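Local coordinates for protein 223aa long hypothetical arylmalonate decarboxylase (Sulfolobus tokodaii, PDB 2DGD) that is of unknown function but may decarboxylate arylmalonates, as do arylmalonate decarboxylases of the aspartate/glutamate racemase superfamily, at residues A[50-55]-A[83-88]; A[44-49]-A[74-79]; A[110-115]-A[160-165]. One frame throughout, in Å; residues are numbered along the deposited sequence.

Read from the N terminus, the chain lays down strands 6-13 and 31-38, enters the loop holding 44-49 and then the helix holding 50-55. Strand 69-72 follows, and after it 74-79 turns back to meet 44-49, closing contact 2; helix 82-88 then settles against 50-55, closing contact 1. The segments of these two contacts alternate, so the loops cross, and the contacts touch each other at one end of the three-strand sheet. Contact 3 comes later and in series: strand 110-115, in the four-strand sheet, is met by helix 155-163 and the turn after it, 45 residues on. The centres of contacts 1 and 3 are about 33 Å apart, on opposite sides of the chain's centre.

Contact 1 of 3, residues A[50-55]-A[83-88]; sequences EEFEKE and HVIKRV
E53 and R87 form the polar tie between helix 49-63 and helix 82-88. Only the NH2 group of the R87 guanidinium takes part: it forms a salt bridge at 2.6 Å with OE1 of E53, which approaches the edge of the guanidinium close to its plane. The same R87 NH2 also gives a weak hydrogen bond to E53 OE2 at 2.8 Å, so one nitrogen straddles both carboxylate oxygens. The two flat groups are turned 45° against each other and do not form the coplanar, two-nitrogen pairing often seen between arginine and a carboxylate. E53 has CG anti to the backbone N (chi1 178°), and beyond CG the chain runs extended toward R87. R87 meets it crosswise, with a bend at chi3 that turns NE off the line of its aliphatic chain.

Beneath the charges the methylenes of E53 do apolar work. E53 CB rests 4.0 Å from V84 CG1, while E53 CG lies 3.9 Å from V88 CG2. The ring of F52 reaches toward the second helix, F52 CD1 standing 4.1 Å from V84 CG1. At the edge of that ring, F52 CE1 and CZ both meet I85 CG1, the former at 4.0 Å. F52 and I85 also reach Y72 of strand 69-72 in the parallel sheet, as helices flanking a sheet do in alpha/beta folds, and the ring of Y76 joins F52 to the neighbouring loop. The helices pack side by side, the axes of the short segments within 10.3 Å at 34°, nearer parallel than antiparallel. The contact is thus graded, from buried hydrocarbon to an ion pair at the surface. There solvent probably screens the attraction, and much of the cohesion is likely to come from the valines, I85 and F52.

Contact 2 of 3, residues A[44-49]-A[74-79]; sequences CEPENV and RTYGTH
Y76 packs its ring against the backbone of C44, E45 and P46, and its side chain can be followed outward over that loop. Y76 CA, which carries CB, already points its hydrogen at C44 O, 3.5 Å away. From CB the ring is set off with CG anti to the backbone N (chi1 178°). Next, Y76 CD2 packs on C44 C and Y76 CE2 on E45 C, the latter at 3.7 Å. On the other ring edge CE1 meets P46 CB and CD, and Y76 CZ lies 3.6 Å from P46 N. OH ends beside P46 CA and CB. P46 CD stands over one face, 4.2 Å from the Y76 ring centroid and 24° off its normal, a CH-pi contact.

C44 O also accepts the N-H of G77 at 3.3 Å. E45 bends at chi2, and its OE1 lies 3.3 Å from G77 CA. Two loops without regular structure are therefore joined by a backbone bond and a proline-aromatic contact, while OE1 of E45 gathers two hydrogen bonds, from K80 N and H81 ND1, tying the first loop to the residues just before helix 82-88.

Contact 3 of 3, residues A[110-115]-A[160-165]; sequences KLWIGT and RLVKRH
W112 and G114, on one face of strand 110-115, meet L161, V162 and H165 in the helical connection that covers this strand of the four-strand parallel sheet. The indole does most of the touching. CG of W112 is anti to the backbone N (chi1 -166°), and the six-membered ring lies against the helix, its CZ3 3.9 Å from V162 CG2. W112 CH2 comes up to L161 O at 3.7 Å. H165 CD2 lies near the indole plane, at its edge, 3.5 Å from W112 CZ2; the two ring planes stand 34° apart, an oblique pairing. The imidazole is anchored by NE2, hydrogen-bonded to D140 of strand 135-141. Where the strand passes G114, L161 CD1 drops to 3.7 Å from G114 CA and to 4.0 Å from T115 N, methyl against bare backbone. On another side of helix 155-163, K163 NZ bonds to L214 O and K215 O of the second subunit, so the helix also serves the assembly. The connection from strand 135-141 to strand 174-177, which includes helix 155-163, makes a beta-alpha-beta crossover past the intervening strand 110-115, the helix-on-sheet packing characteristic of alpha/beta folds.

Contact 1 of 3, residues A[50-55]-A[83-88]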
loop_
_atom_site.group_PDB
_atom_site.type_symbol
_atom_site.label_atom_id
_atom_site.label_comp_id
_atom_site.label_asym_id
_atom_site.label_seq_id
_atom_site.Cartn_x
_atom_site.Cartn_y
_atom_site.Cartn_z
ATOM N N GLU A 50 29.064 -33.186 34.717
ATOM C CA GLU A 50 27.824 -33.888 35.034
ATOM C C GLU A 50 26.749 -32.886 35.441
ATOM O O GLU A 50 25.572 -33.071 35.140
ATOM C CB GLU A 50 28.038 -34.899 36.160
ATOM C CG GLU A 50 28.433 -34.273 37.483
ATOM C CD GLU A 50 28.332 -35.242 38.653
ATOM O OE1 GLU A 50 28.661 -34.830 39.791
ATOM O OE2 GLU A 50 27.920 -36.406 38.438
ATOM N N GLU A 51 27.166 -31.827 36.132
ATOM C CA GLU A 51 26.256 -30.771 36.567
ATOM C C GLU A 51 25.648 -30.108 35.338
ATOM O O GLU A 51 24.428 -29.955 35.231
ATOM C CB GLU A 51 27.018 -29.718 37.371
ATOM C CG GLU A 51 26.808 -29.784 38.872
ATOM C CD GLU A 51 25.357 -29.562 39.262
ATOM O OE1 GLU A 51 24.536 -30.491 39.076
ATOM O OE2 GLU A 51 25.036 -28.452 39.743
ATOM N N PHE A 52 26.521 -29.711 34.419
ATOM C CA PHE A 52 26.120 -29.075 33.176
ATOM C C PHE A 52 25.155 -29.991 32.434
ATOM O O PHE A 52 24.022 -29.611 32.153
ATOM C CB PHE A 52 27.363 -28.801 32.323
ATOM C CG PHE A 52 27.068 -28.222 30.970
ATOM C CD1 PHE A 52 27.469 -28.887 29.816
ATOM C CD2 PHE A 52 26.403 -27.011 30.844
ATOM C CE1 PHE A 52 27.213 -28.354 28.561
ATOM C CE2 PHE A 52 26.141 -26.469 29.590
ATOM C CZ PHE A 52 26.547 -27.142 28.447
ATOM N N GLU A 53 25.602 -31.205 32.137
ATOM C CA GLU A 53 24.771 -32.165 31.421
ATOM C C GLU A 53 23.401 -32.401 32.063
ATOM O O GLU A 53 22.407 -32.596 31.369
ATOM C CB GLU A 53 25.524 -33.489 31.276
ATOM C CG GLU A 53 24.747 -34.597 30.588
ATOM C CD GLU A 53 25.671 -35.623 29.947
ATOM O OE1 GLU A 53 26.857 -35.676 30.356
ATOM O OE2 GLU A 53 25.218 -36.375 29.047
ATOM N N LYS A 54 23.341 -32.373 33.387
ATOM C CA LYS A 54 22.078 -32.591 34.074
ATOM C C LYS A 54 21.137 -31.408 33.861
ATOM O O LYS A 54 19.946 -31.588 33.597
ATOM C CB LYS A 54 22.316 -32.803 35.568
ATOM C CG LYS A 54 21.094 -33.320 36.308
ATOM C CD LYS A 54 21.333 -33.406 37.810
ATOM C CE LYS A 54 21.522 -32.025 38.418
ATOM N NZ LYS A 54 21.707 -32.083 39.898
ATOM N N GLU A 55 21.671 -30.197 33.978
ATOM C CA GLU A 55 20.872 -28.992 33.789
ATOM C C GLU A 55 20.483 -28.841 32.325
ATOM O O GLU A 55 19.381 -28.397 32.001
ATOM C CB GLU A 55 21.650 -27.759 34.253
ATOM C CG GLU A 55 21.874 -27.704 35.762
ATOM C CD GLU A 55 22.689 -26.489 36.215
ATOM O OE1 GLU A 55 22.241 -25.341 35.995
ATOM O OE2 GLU A 55 23.779 -26.682 36.799
ATOM N N HIS A 83 30.424 -31.625 22.335
ATOM C CA HIS A 83 30.015 -33.024 22.262
ATOM C C HIS A 83 28.980 -33.394 23.321
ATOM O O HIS A 83 28.132 -34.260 23.097
ATOM C CB HIS A 83 31.235 -33.941 22.389
ATOM C CG HIS A 83 32.018 -33.742 23.650
ATOM N ND1 HIS A 83 32.751 -32.601 23.902
ATOM C CD2 HIS A 83 32.165 -34.531 24.742
ATOM C CE1 HIS A 83 33.313 -32.695 25.095
ATOM N NE2 HIS A 83 32.973 -33.857 25.625
ATOM N N VAL A 84 29.053 -32.747 24.478
ATOM C CA VAL A 84 28.105 -33.017 25.554
ATOM C C VAL A 84 26.728 -32.525 25.132
ATOM O O VAL A 84 25.726 -33.209 25.324
ATOM C CB VAL A 84 28.511 -32.295 26.864
ATOM C CG1 VAL A 84 27.462 -32.540 27.956
ATOM C CG2 VAL A 84 29.876 -32.788 27.321
ATOM N N ILE A 85 26.703 -31.328 24.554
ATOM C CA ILE A 85 25.478 -30.699 24.081
ATOM C C ILE A 85 24.832 -31.533 22.977
ATOM O O ILE A 85 23.633 -31.818 23.022
ATOM C CB ILE A 85 25.781 -29.282 23.551
ATOM C CG1 ILE A 85 26.433 -28.452 24.665
ATOM C CG2 ILE A 85 24.504 -28.618 23.066
ATOM C CD1 ILE A 85 26.909 -27.076 24.235
ATOM N N LYS A 86 25.630 -31.927 21.988
ATOM C CA LYS A 86 25.138 -32.730 20.870
ATOM C C LYS A 86 24.584 -34.056 21.395
ATOM O O LYS A 86 23.625 -34.601 20.856
ATOM C CB LYS A 86 26.280 -33.016 19.895
ATOM C CG LYS A 86 27.165 -31.821 19.589
ATOM C CD LYS A 86 26.575 -30.950 18.509
ATOM C CE LYS A 86 27.244 -31.206 17.166
ATOM N NZ LYS A 86 28.662 -30.755 17.176
ATOM N N ARG A 87 25.205 -34.565 22.453
ATOM C CA ARG A 87 24.807 -35.826 23.066
ATOM C C ARG A 87 23.422 -35.734 23.693
ATOM O O ARG A 87 22.564 -36.591 23.467
ATOM C CB ARG A 87 25.824 -36.222 24.137
ATOM C CG ARG A 87 25.549 -37.567 24.811
ATOM C CD ARG A 87 26.257 -37.629 26.159
ATOM N NE ARG A 87 27.665 -37.264 26.029
ATOM C CZ ARG A 87 28.420 -36.826 27.033
ATOM N NH1 ARG A 87 29.699 -36.516 26.826
ATOM N NH2 ARG A 87 27.893 -36.691 28.243
ATOM N N VAL A 88 23.210 -34.691 24.486
ATOM C CA VAL A 88 21.940 -34.483 25.161
ATOM C C VAL A 88 20.838 -34.065 24.199
ATOM O O VAL A 88 19.719 -34.569 24.270
ATOM C CB VAL A 88 22.059 -33.389 26.243
ATOM C CG1 VAL A 88 20.765 -33.295 27.037
ATOM C CG2 VAL A 88 23.227 -33.683 27.157
#

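Contact 2 of 3, residues A[44-49]-A[74-79]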
loop_
_atom_site.group_PDB
_atom_site.type_symbol
_atom_site.label_atom_id
_atom_site.label_comp_id
_atom_site.label_asym_id
_atom_site.label_seq_id
_atom_site.Cartn_x
_atom_site.Cartn_y
_atom_site.Cartn_z
ATOM N N CYS A 44 33.150 -19.473 31.148
ATOM C CA CYS A 44 32.643 -19.596 29.789
ATOM C C CYS A 44 32.648 -21.076 29.403
ATOM O O CYS A 44 32.406 -21.438 28.253
ATOM C CB CYS A 44 33.510 -18.786 28.825
ATOM S SG CYS A 44 32.594 -18.124 27.407
ATOM N N GLU A 45 32.919 -21.924 30.391
ATOM C CA GLU A 45 32.950 -23.367 30.209
ATOM C C GLU A 45 32.586 -23.988 31.555
ATOM O O GLU A 45 32.963 -23.474 32.603
ATOM C CB GLU A 45 34.343 -23.819 29.783
ATOM C CG GLU A 45 34.331 -25.054 28.907
ATOM C CD GLU A 45 33.989 -24.741 27.460
ATOM O OE1 GLU A 45 33.449 -25.631 26.773
ATOM O OE2 GLU A 45 34.276 -23.615 27.004
ATOM N N PRO A 46 31.843 -25.103 31.545
ATOM C CA PRO A 46 31.435 -25.774 32.782
ATOM C C PRO A 46 32.553 -26.501 33.530
ATOM O O PRO A 46 33.291 -27.295 32.941
ATOM C CB PRO A 46 30.353 -26.734 32.301
ATOM C CG PRO A 46 30.855 -27.127 30.959
ATOM C CD PRO A 46 31.288 -25.801 30.371
ATOM N N GLU A 47 32.678 -26.231 34.828
ATOM C CA GLU A 47 33.696 -26.891 35.635
ATOM C C GLU A 47 33.201 -28.251 36.089
ATOM O O GLU A 47 33.993 -29.152 36.349
ATOM C CB GLU A 47 34.080 -26.043 36.845
ATOM C CG GLU A 47 35.036 -24.926 36.496
ATOM C CD GLU A 47 35.797 -24.420 37.697
ATOM O OE1 GLU A 47 35.153 -23.871 38.621
ATOM O OE2 GLU A 47 37.039 -24.578 37.716
ATOM N N ASN A 48 31.887 -28.398 36.187
ATOM C CA ASN A 48 31.315 -29.679 36.568
ATOM C C ASN A 48 30.527 -30.176 35.356
ATOM O O ASN A 48 29.420 -29.706 35.100
ATOM C CB ASN A 48 30.380 -29.513 37.765
ATOM C CG ASN A 48 30.041 -30.837 38.421
ATOM O OD1 ASN A 48 29.935 -31.866 37.750
ATOM N ND2 ASN A 48 29.857 -30.816 39.737
ATOM N N VAL A 49 31.095 -31.117 34.610
ATOM C CA VAL A 49 30.430 -31.636 33.421
ATOM C C VAL A 49 29.107 -32.336 33.697
ATOM O O VAL A 49 28.128 -32.108 32.985
ATOM C CB VAL A 49 31.351 -32.591 32.640
ATOM C CG1 VAL A 49 30.590 -33.229 31.485
ATOM C CG2 VAL A 49 32.546 -31.824 32.105
ATOM N N ARG A 74 23.769 -20.248 23.557
ATOM C CA ARG A 74 24.775 -19.793 24.510
ATOM C C ARG A 74 26.133 -20.083 23.904
ATOM O O ARG A 74 26.235 -20.809 22.909
ATOM C CB ARG A 74 24.648 -20.542 25.835
ATOM C CG ARG A 74 23.268 -20.510 26.435
ATOM C CD ARG A 74 23.210 -21.350 27.691
ATOM N NE ARG A 74 24.103 -20.843 28.727
ATOM C CZ ARG A 74 24.267 -21.416 29.914
ATOM N NH1 ARG A 74 25.097 -20.884 30.798
ATOM N NH2 ARG A 74 23.608 -22.524 30.220
ATOM N N THR A 75 27.175 -19.504 24.486
ATOM C CA THR A 75 28.524 -19.748 23.999
ATOM C C THR A 75 29.127 -20.686 25.024
ATOM O O THR A 75 30.047 -21.450 24.736
ATOM C CB THR A 75 29.353 -18.444 23.931
ATOM O OG1 THR A 75 28.678 -17.492 23.099
ATOM C CG2 THR A 75 30.733 -18.719 23.343
ATOM N N TYR A 76 28.561 -20.621 26.224
ATOM C CA TYR A 76 28.988 -21.431 27.351
ATOM C C TYR A 76 28.972 -22.919 27.020
ATOM O O TYR A 76 27.951 -23.463 26.609
ATOM C CB TYR A 76 28.077 -21.129 28.544
ATOM C CG TYR A 76 28.360 -21.922 29.798
ATOM C CD1 TYR A 76 27.747 -23.151 30.020
ATOM C CD2 TYR A 76 29.203 -21.416 30.789
ATOM C CE1 TYR A 76 27.957 -23.857 31.207
ATOM C CE2 TYR A 76 29.424 -22.111 31.980
ATOM C CZ TYR A 76 28.795 -23.328 32.184
ATOM O OH TYR A 76 28.985 -24.006 33.368
ATOM N N GLY A 77 30.124 -23.564 27.184
ATOM C CA GLY A 77 30.236 -24.987 26.923
ATOM C C GLY A 77 30.353 -25.398 25.468
ATOM O O GLY A 77 30.489 -26.583 25.174
ATOM N N THR A 78 30.322 -24.438 24.553
ATOM C CA THR A 78 30.400 -24.763 23.138
ATOM C C THR A 78 31.816 -24.972 22.608
ATOM O O THR A 78 32.020 -25.708 21.641
ATOM C CB THR A 78 29.700 -23.684 22.284
ATOM O OG1 THR A 78 30.338 -22.417 22.482
ATOM C CG2 THR A 78 28.236 -23.576 22.672
ATOM N N HIS A 79 32.796 -24.340 23.242
ATOM C CA HIS A 79 34.179 -24.470 22.796
ATOM C C HIS A 79 34.839 -25.796 23.182
ATOM O O HIS A 79 35.490 -26.428 22.352
ATOM C CB HIS A 79 35.012 -23.301 23.325
ATOM C CG HIS A 79 34.782 -22.015 22.591
ATOM N ND1 HIS A 79 33.532 -21.458 22.432
ATOM C CD2 HIS A 79 35.647 -21.168 21.986
ATOM C CE1 HIS A 79 33.636 -20.323 21.762
ATOM N NE2 HIS A 79 34.910 -20.125 21.479
#

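Contact 3 of 3, residues A[110-115]-A[160-165]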
loop_
_atom_site.group_PDB
_atom_site.type_symbol
_atom_site.label_atom_id
_atom_site.label_comp_id
_atom_site.label_asym_id
_atom_site.label_seq_id
_atom_site.Cartn_x
_atom_site.Cartn_y
_atom_site.Cartn_z
ATOM N N LYS A 110 39.037 -14.506 4.093
ATOM C CA LYS A 110 39.428 -13.345 4.890
ATOM C C LYS A 110 38.215 -12.890 5.701
ATOM O O LYS A 110 37.120 -12.726 5.168
ATOM C CB LYS A 110 39.932 -12.223 3.983
ATOM C CG LYS A 110 41.270 -12.540 3.349
ATOM C CD LYS A 110 41.644 -11.531 2.289
ATOM C CE LYS A 110 42.991 -11.868 1.684
ATOM N NZ LYS A 110 43.304 -11.009 0.509
ATOM N N LEU A 111 38.415 -12.683 6.994
ATOM C CA LEU A 111 37.318 -12.308 7.867
ATOM C C LEU A 111 37.607 -11.129 8.806
ATOM O O LEU A 111 38.727 -10.980 9.312
ATOM C CB LEU A 111 36.936 -13.536 8.699
ATOM C CG LEU A 111 35.713 -13.500 9.611
ATOM C CD1 LEU A 111 34.454 -13.467 8.759
ATOM C CD2 LEU A 111 35.701 -14.726 10.506
ATOM N N TRP A 112 36.596 -10.288 9.021
ATOM C CA TRP A 112 36.714 -9.166 9.944
ATOM C C TRP A 112 35.735 -9.530 11.060
ATOM O O TRP A 112 34.578 -9.874 10.788
ATOM C CB TRP A 112 36.291 -7.859 9.296
ATOM C CG TRP A 112 36.720 -6.670 10.112
ATOM C CD1 TRP A 112 37.880 -5.957 9.975
ATOM C CD2 TRP A 112 36.027 -6.095 11.233
ATOM N NE1 TRP A 112 37.951 -4.979 10.938
ATOM C CE2 TRP A 112 36.829 -5.038 11.723
ATOM C CE3 TRP A 112 34.806 -6.370 11.869
ATOM C CZ2 TRP A 112 36.454 -4.256 12.817
ATOM C CZ3 TRP A 112 34.430 -5.587 12.964
ATOM C CH2 TRP A 112 35.255 -4.541 13.424
ATOM N N ILE A 113 36.186 -9.458 12.309
ATOM C CA ILE A 113 35.339 -9.837 13.436
ATOM C C ILE A 113 34.932 -8.723 14.398
ATOM O O ILE A 113 35.775 -8.025 14.959
ATOM C CB ILE A 113 36.018 -10.957 14.252
ATOM C CG1 ILE A 113 36.204 -12.186 13.371
ATOM C CG2 ILE A 113 35.196 -11.303 15.481
ATOM C CD1 ILE A 113 37.078 -13.244 13.993
ATOM N N GLY A 114 33.626 -8.573 14.593
ATOM C CA GLY A 114 33.124 -7.578 15.517
ATOM C C GLY A 114 32.523 -8.298 16.709
ATOM O O GLY A 114 31.850 -9.309 16.532
ATOM N N THR A 115 32.770 -7.805 17.920
ATOM C CA THR A 115 32.225 -8.435 19.125
ATOM C C THR A 115 31.751 -7.384 20.129
ATOM O O THR A 115 31.997 -6.189 19.967
ATOM C CB THR A 115 33.271 -9.319 19.854
ATOM O OG1 THR A 115 34.067 -8.500 20.714
ATOM C CG2 THR A 115 34.180 -10.011 18.871
ATOM N N ARG A 160 28.284 1.097 13.657
ATOM C CA ARG A 160 29.531 1.854 13.680
ATOM C C ARG A 160 30.691 1.037 14.239
ATOM O O ARG A 160 31.846 1.304 13.937
ATOM C CB ARG A 160 29.350 3.157 14.468
ATOM C CG ARG A 160 28.080 3.912 14.073
ATOM C CD ARG A 160 28.290 5.384 13.737
ATOM N NE ARG A 160 28.858 5.601 12.405
ATOM C CZ ARG A 160 28.839 6.767 11.757
ATOM N NH1 ARG A 160 29.392 6.861 10.560
ATOM N NH2 ARG A 160 28.257 7.835 12.287
ATOM N N LEU A 161 30.380 0.032 15.049
ATOM C CA LEU A 161 31.408 -0.836 15.614
ATOM C C LEU A 161 32.241 -1.394 14.459
ATOM O O LEU A 161 33.456 -1.547 14.573
ATOM C CB LEU A 161 30.741 -1.970 16.404
ATOM C CG LEU A 161 31.506 -3.083 17.136
ATOM C CD1 LEU A 161 31.462 -4.330 16.306
ATOM C CD2 LEU A 161 32.936 -2.669 17.454
ATOM N N VAL A 162 31.579 -1.672 13.338
ATOM C CA VAL A 162 32.233 -2.209 12.151
ATOM C C VAL A 162 32.704 -1.096 11.205
ATOM O O VAL A 162 33.879 -1.035 10.844
ATOM C CB VAL A 162 31.270 -3.145 11.371
ATOM C CG1 VAL A 162 31.927 -3.650 10.099
ATOM C CG2 VAL A 162 30.868 -4.307 12.238
ATOM N N LYS A 163 31.783 -0.212 10.824
ATOM C CA LYS A 163 32.070 0.877 9.897
ATOM C C LYS A 163 33.284 1.718 10.260
ATOM O O LYS A 163 33.972 2.239 9.385
ATOM C CB LYS A 163 30.851 1.787 9.774
ATOM C CG LYS A 163 30.743 2.481 8.433
ATOM C CD LYS A 163 30.467 1.468 7.347
ATOM C CE LYS A 163 30.449 2.121 5.985
ATOM N NZ LYS A 163 29.455 3.217 5.919
ATOM N N ARG A 164 33.536 1.861 11.552
ATOM C CA ARG A 164 34.662 2.644 12.045
ATOM C C ARG A 164 35.996 2.104 11.533
ATOM O O ARG A 164 36.995 2.810 11.534
ATOM C CB ARG A 164 34.639 2.632 13.568
ATOM C CG ARG A 164 35.799 3.300 14.244
ATOM C CD ARG A 164 35.688 3.092 15.740
ATOM N NE ARG A 164 34.377 3.508 16.242
ATOM C CZ ARG A 164 33.534 2.710 16.900
ATOM N NH1 ARG A 164 32.366 3.187 17.316
ATOM N NH2 ARG A 164 33.851 1.437 17.141
ATOM N N HIS A 165 36.005 0.852 11.091
ATOM C CA HIS A 165 37.218 0.222 10.577
ATOM C C HIS A 165 37.069 -0.107 9.095
ATOM O O HIS A 165 37.609 -1.102 8.614
ATOM C CB HIS A 165 37.496 -1.057 11.361
ATOM C CG HIS A 165 37.766 -0.819 12.810
ATOM N ND1 HIS A 165 38.960 -0.310 13.269
ATOM C CD2 HIS A 165 36.981 -0.982 13.899
ATOM C CE1 HIS A 165 38.901 -0.173 14.580
ATOM N NE2 HIS A 165 37.709 -0.572 14.986
#